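ABC transporter (Thermotoga maritima, PDB 1JI0) binds ATP and probably hydrolyses it to power the import of branched-chain amino acids across the membrane. Local coordinates at residues A[84-89]-A[144-149]. Residues are numbered along the deposited sequence; the frame is centred on the assembly and turned at random.
Sequences ALVPEG and EQQMLA. With ATP (adenosine-5'-triphosphate), chain B.
Val86 turns CG1 anti to the backbone N (chi1 -176°), and this branch makes the closest approaches to both Gln146 and Ala149. The methyl CB of Ala149 meets CG1 of Val86 at 3.8 Å, an apolar contact between the end of strand 83-86 and helix 142-154. Gln146 leaves its helix with CG also anti to the backbone N (chi1 177°), then bends at chi2 (59°), which brings NE2 of its amide to 3.9 Å from Val86 CG1. The polar link runs through two waters. One lies 2.9 Å from Val86 O and is weakly bonded to Gln146 NE2; the other lies 2.8 Å from Pro87 O and 2.6 Å from Gln146 OE1. Each water has more acceptors in reach than protons to give, so not all of these bonds need hold at once. Residues 87-89 probably correspond to the Q-loop of ABC ATPases, with Glu88 at the glutamine position, and helix 142-154 begins within the LSGGE signature, consistent with a contact between nucleotide-binding core and helical subdomain. Glu88, its CB directed away from the helix, has OE2 3.0 Å from ATP O1G, though OE1 sits too close to PG for the exact placement to be certain. Trimming Glu88 to an alanine would probably open a gap beside the gamma-phosphate.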
# COMPACT_ATOMS: atom_id res chain seq x y z
N ALA A 84 -3.59 -4.05 -6.31
CA ALA A 84 -4.23 -2.75 -6.14
C ALA A 84 -3.27 -1.76 -5.51
O ALA A 84 -2.55 -2.09 -4.56
CB ALA A 84 -5.47 -2.90 -5.27
N LEU A 85 -3.26 -0.53 -6.02
CA LEU A 85 -2.39 0.51 -5.49
C LEU A 85 -3.17 1.76 -5.10
O LEU A 85 -3.94 2.30 -5.90
CB LEU A 85 -1.33 0.89 -6.52
CG LEU A 85 -0.53 2.18 -6.28
CD1 LEU A 85 0.22 2.10 -4.95
CD2 LEU A 85 0.44 2.40 -7.42
N VAL A 86 -2.99 2.19 -3.85
CA VAL A 86 -3.62 3.42 -3.36
C VAL A 86 -2.43 4.37 -3.26
O VAL A 86 -1.72 4.39 -2.25
CB VAL A 86 -4.25 3.23 -1.95
CG1 VAL A 86 -4.96 4.51 -1.54
CG2 VAL A 86 -5.24 2.08 -1.96
N PRO A 87 -2.19 5.15 -4.32
CA PRO A 87 -1.10 6.11 -4.44
C PRO A 87 -1.21 7.29 -3.49
O PRO A 87 -2.21 7.44 -2.79
CB PRO A 87 -1.20 6.55 -5.89
CG PRO A 87 -2.69 6.61 -6.08
CD PRO A 87 -3.15 5.32 -5.44
N GLU A 88 -0.17 8.12 -3.46
CA GLU A 88 -0.16 9.31 -2.63
C GLU A 88 -1.10 10.32 -3.28
O GLU A 88 -1.28 10.30 -4.49
CB GLU A 88 1.25 9.92 -2.56
CG GLU A 88 2.20 9.23 -1.60
CD GLU A 88 3.56 9.91 -1.54
OE1 GLU A 88 4.32 9.82 -2.53
OE2 GLU A 88 3.87 10.53 -0.50
N GLY A 89 -1.69 11.18 -2.47
CA GLY A 89 -2.59 12.18 -3.01
C GLY A 89 -4.06 11.89 -2.81
O GLY A 89 -4.91 12.59 -3.37
N GLU A 144 -11.24 11.68 5.06
CA GLU A 144 -12.32 10.86 4.53
C GLU A 144 -12.02 10.39 3.11
O GLU A 144 -12.32 9.26 2.75
CB GLU A 144 -13.62 11.66 4.56
CG GLU A 144 -13.98 12.12 5.97
CD GLU A 144 -15.19 13.03 5.99
OE1 GLU A 144 -15.10 14.15 5.43
OE2 GLU A 144 -16.22 12.62 6.56
N GLN A 145 -11.44 11.28 2.31
CA GLN A 145 -11.10 10.93 0.94
C GLN A 145 -10.06 9.81 0.92
O GLN A 145 -10.13 8.90 0.09
CB GLN A 145 -10.55 12.15 0.20
CG GLN A 145 -11.59 13.23 -0.05
CD GLN A 145 -11.08 14.32 -0.95
OE1 GLN A 145 -10.14 15.04 -0.60
NE2 GLN A 145 -11.67 14.45 -2.13
N GLN A 146 -9.11 9.89 1.85
CA GLN A 146 -8.06 8.88 1.96
C GLN A 146 -8.74 7.55 2.28
O GLN A 146 -8.40 6.52 1.71
CB GLN A 146 -7.08 9.25 3.09
CG GLN A 146 -5.99 8.21 3.34
CD GLN A 146 -5.14 7.93 2.12
OE1 GLN A 146 -4.60 8.85 1.50
NE2 GLN A 146 -5.02 6.66 1.76
N MSE A 147 -9.71 7.60 3.19
CA MSE A 147 -10.44 6.41 3.58
C MSE A 147 -11.27 5.90 2.41
O MSE A 147 -11.49 4.69 2.27
CB MSE A 147 -11.36 6.72 4.77
CG MSE A 147 -10.62 7.25 6.00
SE MSE A 147 -9.27 6.02 6.72
CE MSE A 147 -10.17 5.50 8.36
N LEU A 148 -11.74 6.83 1.57
CA LEU A 148 -12.54 6.46 0.40
C LEU A 148 -11.65 5.74 -0.62
O LEU A 148 -12.04 4.72 -1.18
CB LEU A 148 -13.17 7.71 -0.23
CG LEU A 148 -14.06 7.50 -1.46
CD1 LEU A 148 -15.03 6.38 -1.20
CD2 LEU A 148 -14.82 8.78 -1.79
N ALA A 149 -10.45 6.28 -0.84
CA ALA A 149 -9.50 5.68 -1.78
C ALA A 149 -9.20 4.25 -1.36
O ALA A 149 -9.15 3.33 -2.19
CB ALA A 149 -8.22 6.50 -1.82
PG ATP B . 7.17 9.71 -1.91
O1G ATP B . 6.75 10.90 -1.15
O2G ATP B . 6.73 8.41 -1.34
O3G ATP B . 7.01 9.87 -3.40
PB ATP B . 9.84 8.48 -2.01
O1B ATP B . 10.93 8.49 -0.98
O2B ATP B . 9.12 7.24 -2.24
O3B ATP B . 8.76 9.64 -1.64
PA ATP B . 10.59 8.67 -4.85
O1A ATP B . 9.26 8.77 -5.48
O2A ATP B . 11.38 7.43 -5.06
O3A ATP B . 10.47 9.06 -3.30
O5' ATP B . 11.42 9.90 -5.32
C5' ATP B . 12.75 10.12 -4.83
C4' ATP B . 13.78 9.84 -5.87
O4' ATP B . 13.60 10.82 -6.93
C3' ATP B . 15.18 10.04 -5.37
O3' ATP B . 16.00 8.91 -5.74
C2' ATP B . 15.61 11.33 -6.02
O2' ATP B . 17.01 11.42 -6.26
C1' ATP B . 14.90 11.23 -7.38
N9 ATP B . 14.77 12.51 -8.17
C8 ATP B . 13.70 12.94 -8.93
N7 ATP B . 13.85 14.09 -9.53
C5 ATP B . 15.13 14.47 -9.14
C6 ATP B . 15.92 15.62 -9.43
N6 ATP B . 15.46 16.58 -10.21
N1 ATP B . 17.17 15.72 -8.89
C2 ATP B . 17.62 14.74 -8.09
N3 ATP B . 16.98 13.60 -7.74
C4 ATP B . 15.71 13.53 -8.31
O HOH W 1 -2.09 5.78 0.22
O HOH W 2 -2.96 8.97 -0.55